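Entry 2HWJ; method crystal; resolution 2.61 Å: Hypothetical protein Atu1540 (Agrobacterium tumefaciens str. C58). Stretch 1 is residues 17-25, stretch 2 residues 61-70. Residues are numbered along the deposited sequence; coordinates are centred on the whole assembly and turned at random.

Stretch 1 17-25: LRPTQIAVG
Stretch 2 61-70: DRAYLIDHHH

A short backbone bridge can fix the register of a contact and leave side chains to satisfy the polar groups beyond it, as two stretches of Atu1540 illustrate. Arg18 (phi/psi -99/118) lies opposite Tyr64 (-104/125), their CA atoms 4.6 Å apart, in a single parallel beta bridge. Arg18 N donates to Ala63 O at 3.0 Å, nearly linear at 170°, and Leu65 N donates to Arg18 O at 3.0 Å and 157°. Arg18 O also receives a CA-H...O contact from Tyr64 CA at 3.3 Å. Both polar backbone groups of Arg18 are thus satisfied.

Further along, Leu65 O serves side chains instead. Thr20 (chi1 p) brings OG1 to 2.9 Å from Leu65 O, although that hydroxyl proton has another acceptor within reach. His69 NE2, from the first turn of a helix whose N-cap position is His68, adds a weak bond to Leu65 O at 3.4 Å and 138°. The His69 ring (chi1 m, chi2 -118°) receives Gln21 CG over its face, 3.8 Å from the centroid. Gln21 (p, t, chi3 58°) donates from NE2 to Ala23 O within its own stretch, at 2.9 Å and 153°, while Gln21 OE1 lies over the His69 ring, 3.6 Å from His69 CD2, in a contact that is not a hydrogen bond. Gln21 NE2 also donates to a water at 3.3 Å, which lies 3.3 Å from His70 NE2 and so links the stretches. Val24 CG1 (chi1 m) packs over the His70 ring, 3.8 Å from its centroid.

At the other end, the guanidinium groups of Arg18 (chi1 m, chi2 -105°) and Arg62 (m, m) stack with centres 3.3 Å apart and planes at 13°. Arg18 NH2 and Arg62 NH2, 3.3 Å apart, are both donors, so this like-charged pair gains no hydrogen bond from its proximity. Arg18 CB meanwhile covers the Tyr64 ring face, 3.7 Å from the centroid, while Leu17 CD2 packs 4.2 Å from Leu65 CB.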

# COMPACT_ATOMS: atom_id res chain seq x y z
N LEU A 17 -0.26 -19.74 -20.94
CA LEU A 17 -0.61 -18.74 -19.96
C LEU A 17 -1.96 -18.20 -20.14
O LEU A 17 -2.37 -17.84 -21.23
CB LEU A 17 0.29 -17.54 -19.99
CG LEU A 17 1.60 -17.73 -19.28
CD1 LEU A 17 2.62 -16.75 -19.89
CD2 LEU A 17 1.37 -17.48 -17.83
N ARG A 18 -2.65 -18.04 -19.05
CA ARG A 18 -3.95 -17.51 -19.13
C ARG A 18 -3.90 -16.02 -18.79
O ARG A 18 -3.56 -15.67 -17.71
CB ARG A 18 -4.84 -18.32 -18.21
CG ARG A 18 -5.10 -19.66 -18.79
CD ARG A 18 -6.49 -19.78 -19.34
NE ARG A 18 -6.95 -21.14 -19.06
CZ ARG A 18 -7.20 -22.09 -19.97
NH1 ARG A 18 -7.15 -21.83 -21.29
NH2 ARG A 18 -7.56 -23.31 -19.56
N PRO A 19 -4.26 -15.15 -19.73
CA PRO A 19 -4.32 -13.71 -19.56
C PRO A 19 -5.16 -13.27 -18.35
O PRO A 19 -6.00 -14.05 -17.91
CB PRO A 19 -5.07 -13.23 -20.82
CG PRO A 19 -4.85 -14.25 -21.80
CD PRO A 19 -4.62 -15.58 -21.09
N THR A 20 -5.00 -12.01 -17.86
CA THR A 20 -5.95 -11.57 -16.89
C THR A 20 -6.52 -10.23 -17.24
O THR A 20 -7.08 -9.52 -16.39
CB THR A 20 -5.37 -11.68 -15.38
OG1 THR A 20 -4.25 -10.82 -15.22
CG2 THR A 20 -4.96 -13.13 -14.96
N GLN A 21 -6.42 -9.86 -18.50
CA GLN A 21 -7.00 -8.60 -19.05
C GLN A 21 -7.36 -8.81 -20.51
O GLN A 21 -6.87 -9.74 -21.18
CB GLN A 21 -6.04 -7.41 -18.87
CG GLN A 21 -4.76 -7.46 -19.69
CD GLN A 21 -3.77 -6.43 -19.24
OE1 GLN A 21 -3.40 -6.45 -18.09
NE2 GLN A 21 -3.27 -5.56 -20.14
N ILE A 22 -8.23 -7.97 -21.03
CA ILE A 22 -8.81 -8.14 -22.33
C ILE A 22 -7.98 -7.43 -23.37
O ILE A 22 -7.91 -7.89 -24.50
CB ILE A 22 -10.23 -7.64 -22.29
CG1 ILE A 22 -11.02 -8.58 -21.40
CG2 ILE A 22 -10.87 -7.72 -23.64
CD1 ILE A 22 -12.29 -8.12 -21.03
N ALA A 23 -7.30 -6.34 -22.99
CA ALA A 23 -6.67 -5.46 -24.00
C ALA A 23 -5.27 -5.03 -23.66
O ALA A 23 -4.89 -5.10 -22.52
CB ALA A 23 -7.56 -4.27 -24.37
N VAL A 24 -4.50 -4.66 -24.69
CA VAL A 24 -3.20 -4.02 -24.55
C VAL A 24 -3.08 -3.06 -25.73
O VAL A 24 -3.91 -3.06 -26.65
CB VAL A 24 -2.05 -5.03 -24.68
CG1 VAL A 24 -1.94 -5.94 -23.47
CG2 VAL A 24 -2.20 -5.89 -26.00
N GLY A 25 -2.02 -2.25 -25.73
CA GLY A 25 -1.81 -1.26 -26.76
C GLY A 25 -0.82 -1.89 -27.70
O GLY A 25 0.32 -2.13 -27.36
N ASP A 61 -4.54 -27.07 -13.61
CA ASP A 61 -3.24 -26.56 -13.18
C ASP A 61 -2.76 -25.16 -13.63
O ASP A 61 -1.61 -24.77 -13.50
CB ASP A 61 -2.22 -27.67 -13.02
CG ASP A 61 -2.36 -28.34 -11.67
OD1 ASP A 61 -2.52 -29.59 -11.68
OD2 ASP A 61 -2.41 -27.57 -10.61
N ARG A 62 -3.71 -24.36 -14.03
CA ARG A 62 -3.41 -23.36 -14.96
C ARG A 62 -2.67 -22.20 -14.27
O ARG A 62 -2.86 -21.90 -13.10
CB ARG A 62 -4.71 -23.03 -15.73
CG ARG A 62 -5.26 -24.21 -16.63
CD ARG A 62 -4.15 -24.66 -17.60
NE ARG A 62 -4.57 -24.92 -18.97
CZ ARG A 62 -4.54 -24.06 -20.01
NH1 ARG A 62 -4.11 -22.80 -19.92
NH2 ARG A 62 -4.97 -24.48 -21.20
N ALA A 63 -1.74 -21.60 -14.99
CA ALA A 63 -1.05 -20.40 -14.55
C ALA A 63 -1.66 -19.13 -15.17
O ALA A 63 -1.77 -19.04 -16.41
CB ALA A 63 0.37 -20.51 -14.96
N TYR A 64 -1.99 -18.15 -14.32
CA TYR A 64 -2.54 -16.84 -14.81
C TYR A 64 -1.53 -15.74 -14.76
O TYR A 64 -0.96 -15.52 -13.70
CB TYR A 64 -3.77 -16.42 -13.96
CG TYR A 64 -4.89 -17.34 -14.25
CD1 TYR A 64 -4.81 -18.69 -13.82
CD2 TYR A 64 -5.94 -16.95 -15.12
CE1 TYR A 64 -5.81 -19.63 -14.17
CE2 TYR A 64 -6.95 -17.85 -15.45
CZ TYR A 64 -6.87 -19.19 -14.95
OH TYR A 64 -7.80 -20.12 -15.25
N LEU A 65 -1.29 -15.08 -15.87
CA LEU A 65 -0.26 -14.03 -16.02
C LEU A 65 -0.76 -12.80 -15.31
O LEU A 65 -1.89 -12.39 -15.53
CB LEU A 65 -0.15 -13.63 -17.50
CG LEU A 65 0.83 -12.51 -17.79
CD1 LEU A 65 2.26 -12.86 -17.32
CD2 LEU A 65 0.84 -12.10 -19.27
N ILE A 66 0.09 -12.18 -14.51
CA ILE A 66 -0.38 -11.09 -13.62
C ILE A 66 0.14 -9.72 -14.07
O ILE A 66 -0.42 -8.66 -13.78
CB ILE A 66 -0.01 -11.44 -12.14
CG1 ILE A 66 -1.13 -12.25 -11.60
CG2 ILE A 66 0.13 -10.26 -11.25
CD1 ILE A 66 -2.34 -11.88 -12.31
N ASP A 67 1.22 -9.71 -14.80
CA ASP A 67 1.67 -8.44 -15.26
C ASP A 67 2.32 -8.64 -16.59
O ASP A 67 2.55 -9.81 -16.97
CB ASP A 67 2.73 -7.92 -14.28
CG ASP A 67 2.74 -6.43 -14.21
OD1 ASP A 67 1.88 -5.83 -14.93
OD2 ASP A 67 3.57 -5.88 -13.46
N HIS A 68 2.72 -7.57 -17.25
CA HIS A 68 3.55 -7.76 -18.43
C HIS A 68 2.85 -8.42 -19.59
O HIS A 68 3.46 -9.15 -20.34
CB HIS A 68 4.84 -8.49 -18.12
CG HIS A 68 5.57 -7.91 -16.96
ND1 HIS A 68 6.27 -6.73 -17.04
CD2 HIS A 68 5.65 -8.31 -15.67
CE1 HIS A 68 6.77 -6.43 -15.86
NE2 HIS A 68 6.40 -7.37 -15.01
N HIS A 69 1.57 -8.19 -19.75
CA HIS A 69 0.93 -8.64 -21.04
C HIS A 69 1.59 -8.10 -22.34
O HIS A 69 1.67 -8.81 -23.34
CB HIS A 69 -0.56 -8.40 -21.01
CG HIS A 69 -1.26 -9.18 -19.94
ND1 HIS A 69 -2.22 -10.14 -20.21
CD2 HIS A 69 -1.13 -9.17 -18.59
CE1 HIS A 69 -2.65 -10.67 -19.07
NE2 HIS A 69 -1.99 -10.10 -18.08
N HIS A 70 2.07 -6.87 -22.34
CA HIS A 70 2.55 -6.29 -23.56
C HIS A 70 3.73 -7.14 -23.95
O HIS A 70 3.83 -7.66 -25.04
CB HIS A 70 2.92 -4.83 -23.30
CG HIS A 70 1.72 -3.95 -23.05
ND1 HIS A 70 1.01 -3.35 -24.08
CD2 HIS A 70 1.05 -3.66 -21.92
CE1 HIS A 70 -0.02 -2.69 -23.58
NE2 HIS A 70 -0.03 -2.87 -22.27
O HOH W 1 -1.17 -3.23 -19.23